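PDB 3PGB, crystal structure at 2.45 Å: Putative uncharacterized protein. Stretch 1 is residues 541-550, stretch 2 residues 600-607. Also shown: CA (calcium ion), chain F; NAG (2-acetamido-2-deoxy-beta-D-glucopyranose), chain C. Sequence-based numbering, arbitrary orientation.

Stretch 1, residues 541-550: DFDILGPNNT
Stretch 2 600-607: HVVNQDKP

Stretch 1 runs from the end of one strand through a loop whose start, with the strand before it, binds calcium, into a second strand, which pairs antiparallel with the strand that enters stretch 2 at His600. The two strand axes approach to 4.5 Å, with 138° between their directions. Together the stretches bury 607 Å².

Asp541 (chi1 t) does not touch stretch 2. Asp541 OD1 binds the calcium ion at 2.4 Å. Phe542 follows in extended conformation (phi/psi -65/129, chi1 m). Phe542 O binds calcium at 2.5 Å, while its CA-to-CB bond points toward stretch 2. Phe542 CB lies 3.7 Å from Val601 CG1, and Val601 CG2 sits over one face of the ring. Val601 (-105/109) is t. Phe542 thus gives its carbonyl to the metal and its side chain to Val601. The CA-to-CB bond of Asp543 (chi1 m) points away, and Asp543 OD1 binds the metal at 2.3 Å.

Asp543 to Gly546 form a type II turn, closed by Gly546 N to Asp543 O at 3.3 Å. Ile544 (-69/113, chi m, m) is buried, and its CA-to-CB bond points toward stretch 2; Ile544 CG1 is 4.0 Å from Val601 CG1. Ile544 O accepts a hydrogen bond from Asn603 ND2 at 3.2 Å. Asn603 (-120/106) has chi1 t and chi2 -24°. Leu545 (51/42, chi m, t) places CD1 3.9 Å from Lys606 CB. Leu545 O takes a weak hydrogen bond from Lys606 NZ at 3.4 Å; the lysine bends at chi2 (m) and chi4 (p). Gly546 adopts 116/168, where a CB would jam against the preceding carbonyl O, so glycine fits. Pro547 is exposed, and its CA-to-CB bond points away. Pro547 O accepts a bond from a calcium-bound water at 2.8 Å.

Asn548 (-73/96, chi1 m) is exposed, and Asn548 O lies 3.2 Å from Asn603 CG. Asn549 (-122/169, chi1 m, chi2 162°) is buried and braces the loop. Asn549 OD1 accepts from Ile544 N at 2.7 Å and from the same water at 2.8 Å. Asn549 ND2 donates to Ile544 O at 3.0 Å. An amide suits this place because it both accepts and donates. The CA atoms of Asn549 and Asn603 are 4.5 Å apart.

Thr550 (-140/145, chi1 m) pairs with Val602 (-124/167, chi1 m), CA to CA 5.2 Å. Thr550 N donates to Val602 O at 2.7 Å, and Val602 N donates to Thr550 O at 2.8 Å. Their side chains share one sheet face, with Thr550 CB 4.2 Å from Val602 CG2. Gln604 NE2 donates to Thr550 OG1 at 2.8 Å. The CA-to-CB bond of Gln604 points sideways, but chi m, t and 79° bring its end nearer. It lies in the type I turn Asn603 to Lys606, where Asn603 OD1 accepts from Asp605 N at 2.8 Å.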

# COMPACT_ATOMS: atom_id res chain seq x y z
N ASP A 541 -16.14 -4.88 -14.35
CA ASP A 541 -17.31 -4.42 -15.08
C ASP A 541 -18.20 -3.56 -14.18
O ASP A 541 -19.26 -4.00 -13.74
CB ASP A 541 -18.10 -5.62 -15.63
CG ASP A 541 -19.24 -5.20 -16.56
OD1 ASP A 541 -19.38 -4.00 -16.86
OD2 ASP A 541 -20.00 -6.09 -16.98
N PHE A 542 -17.76 -2.33 -13.92
CA PHE A 542 -18.56 -1.39 -13.14
C PHE A 542 -19.84 -1.05 -13.89
O PHE A 542 -19.78 -0.69 -15.07
CB PHE A 542 -17.80 -0.08 -12.90
CG PHE A 542 -16.58 -0.23 -12.05
CD1 PHE A 542 -16.66 -0.12 -10.67
CD2 PHE A 542 -15.36 -0.48 -12.63
CE1 PHE A 542 -15.54 -0.27 -9.89
CE2 PHE A 542 -14.24 -0.62 -11.86
CZ PHE A 542 -14.33 -0.52 -10.49
N ASP A 543 -20.98 -1.16 -13.23
CA ASP A 543 -22.25 -0.66 -13.76
C ASP A 543 -22.80 0.34 -12.76
O ASP A 543 -23.77 0.06 -12.04
CB ASP A 543 -23.25 -1.79 -13.99
CG ASP A 543 -22.87 -2.69 -15.16
OD1 ASP A 543 -21.98 -2.34 -15.96
OD2 ASP A 543 -23.49 -3.77 -15.28
N ILE A 544 -22.20 1.53 -12.71
CA ILE A 544 -22.52 2.50 -11.66
C ILE A 544 -23.93 3.05 -11.87
O ILE A 544 -24.19 3.77 -12.84
CB ILE A 544 -21.49 3.66 -11.60
CG1 ILE A 544 -20.06 3.13 -11.44
CG2 ILE A 544 -21.82 4.61 -10.46
CD1 ILE A 544 -19.86 2.20 -10.26
N LEU A 545 -24.82 2.72 -10.94
CA LEU A 545 -26.22 3.15 -11.00
C LEU A 545 -26.83 2.82 -12.37
O LEU A 545 -27.56 3.63 -12.94
CB LEU A 545 -26.33 4.64 -10.67
CG LEU A 545 -25.84 5.07 -9.27
CD1 LEU A 545 -25.67 6.59 -9.15
CD2 LEU A 545 -26.78 4.54 -8.18
N GLY A 546 -26.51 1.64 -12.88
CA GLY A 546 -26.93 1.22 -14.22
C GLY A 546 -25.74 1.02 -15.15
O GLY A 546 -24.62 1.42 -14.83
N PRO A 547 -25.97 0.41 -16.32
CA PRO A 547 -24.89 0.10 -17.24
C PRO A 547 -24.29 1.33 -17.94
O PRO A 547 -23.09 1.33 -18.24
CB PRO A 547 -25.55 -0.85 -18.25
CG PRO A 547 -26.99 -0.47 -18.24
CD PRO A 547 -27.30 0.06 -16.87
N ASN A 548 -25.09 2.36 -18.19
CA ASN A 548 -24.62 3.54 -18.94
C ASN A 548 -23.67 4.42 -18.10
O ASN A 548 -24.13 5.26 -17.32
CB ASN A 548 -25.81 4.37 -19.47
CG ASN A 548 -26.64 3.62 -20.53
OD1 ASN A 548 -26.16 2.68 -21.17
ND2 ASN A 548 -27.88 4.06 -20.73
N ASN A 549 -22.36 4.22 -18.27
CA ASN A 549 -21.32 4.95 -17.52
C ASN A 549 -20.32 5.72 -18.40
O ASN A 549 -20.29 5.54 -19.62
CB ASN A 549 -20.54 3.98 -16.64
CG ASN A 549 -21.39 3.29 -15.59
OD1 ASN A 549 -21.00 2.27 -15.04
ND2 ASN A 549 -22.57 3.85 -15.32
N THR A 550 -19.51 6.57 -17.76
CA THR A 550 -18.41 7.28 -18.43
C THR A 550 -17.18 7.33 -17.53
O THR A 550 -17.30 7.43 -16.31
CB THR A 550 -18.80 8.74 -18.77
OG1 THR A 550 -20.05 8.76 -19.47
CG2 THR A 550 -17.72 9.40 -19.63
N HIS A 600 -11.98 8.06 -12.53
CA HIS A 600 -13.31 7.83 -11.96
C HIS A 600 -14.21 7.11 -12.96
O HIS A 600 -14.21 7.43 -14.14
CB HIS A 600 -13.99 9.16 -11.61
CG HIS A 600 -13.21 10.02 -10.67
ND1 HIS A 600 -13.53 11.34 -10.45
CD2 HIS A 600 -12.13 9.76 -9.89
CE1 HIS A 600 -12.69 11.86 -9.57
NE2 HIS A 600 -11.83 10.92 -9.22
N VAL A 601 -14.99 6.15 -12.48
CA VAL A 601 -16.01 5.51 -13.30
C VAL A 601 -17.34 6.07 -12.83
O VAL A 601 -17.77 5.78 -11.73
CB VAL A 601 -16.01 3.96 -13.15
CG1 VAL A 601 -17.06 3.34 -14.06
CG2 VAL A 601 -14.65 3.40 -13.49
N VAL A 602 -17.96 6.90 -13.67
CA VAL A 602 -19.13 7.68 -13.25
C VAL A 602 -20.35 7.46 -14.15
O VAL A 602 -20.24 6.88 -15.23
CB VAL A 602 -18.84 9.20 -13.24
CG1 VAL A 602 -17.55 9.50 -12.49
CG2 VAL A 602 -18.77 9.75 -14.65
N ASN A 603 -21.50 7.91 -13.69
CA ASN A 603 -22.71 7.93 -14.50
C ASN A 603 -23.19 9.37 -14.62
O ASN A 603 -23.73 9.94 -13.67
CB ASN A 603 -23.80 7.05 -13.88
CG ASN A 603 -25.04 6.95 -14.76
OD1 ASN A 603 -25.31 7.83 -15.57
ND2 ASN A 603 -25.80 5.88 -14.59
N GLN A 604 -22.99 9.94 -15.81
CA GLN A 604 -23.33 11.34 -16.06
C GLN A 604 -24.83 11.60 -16.01
O GLN A 604 -25.24 12.73 -15.80
CB GLN A 604 -22.79 11.79 -17.41
CG GLN A 604 -21.29 11.80 -17.52
CD GLN A 604 -20.84 12.36 -18.86
OE1 GLN A 604 -20.82 13.57 -19.06
NE2 GLN A 604 -20.48 11.46 -19.78
N ASP A 605 -25.64 10.56 -16.21
CA ASP A 605 -27.09 10.70 -16.20
C ASP A 605 -27.69 10.58 -14.80
O ASP A 605 -28.90 10.74 -14.62
CB ASP A 605 -27.72 9.65 -17.13
CG ASP A 605 -27.30 9.84 -18.58
OD1 ASP A 605 -26.83 10.94 -18.92
OD2 ASP A 605 -27.46 8.89 -19.38
N LYS A 606 -26.84 10.29 -13.80
CA LYS A 606 -27.28 10.22 -12.41
C LYS A 606 -26.39 11.09 -11.51
O LYS A 606 -25.68 10.58 -10.64
CB LYS A 606 -27.28 8.77 -11.93
CG LYS A 606 -28.37 7.89 -12.55
CD LYS A 606 -29.70 7.99 -11.80
CE LYS A 606 -30.69 6.91 -12.23
NZ LYS A 606 -30.22 5.52 -11.92
N PRO A 607 -26.44 12.42 -11.70
CA PRO A 607 -25.66 13.31 -10.86
C PRO A 607 -26.31 13.48 -9.49
O PRO A 607 -27.51 13.25 -9.35
CB PRO A 607 -25.71 14.63 -11.63
CG PRO A 607 -27.06 14.61 -12.28
CD PRO A 607 -27.32 13.16 -12.62
CA CA F . -20.17 -1.79 -17.23
C1 NAG C . -22.23 12.22 -23.68
C2 NAG C . -22.94 13.00 -24.78
C3 NAG C . -23.58 14.22 -24.14
C4 NAG C . -24.57 13.81 -23.05
C5 NAG C . -23.98 12.74 -22.11
C6 NAG C . -25.11 11.97 -21.46
C7 NAG C . -22.20 13.24 -27.12
C8 NAG C . -21.10 13.72 -28.03
N2 NAG C . -21.99 13.39 -25.81
O3 NAG C . -24.25 14.97 -25.13
O4 NAG C . -24.91 14.94 -22.27
O5 NAG C . -23.17 11.77 -22.73
O6 NAG C . -25.35 12.55 -20.21
O7 NAG C . -23.22 12.75 -27.60
O HOH W 1 -20.49 0.71 -17.28
O HOH W 2 -28.56 6.57 -18.54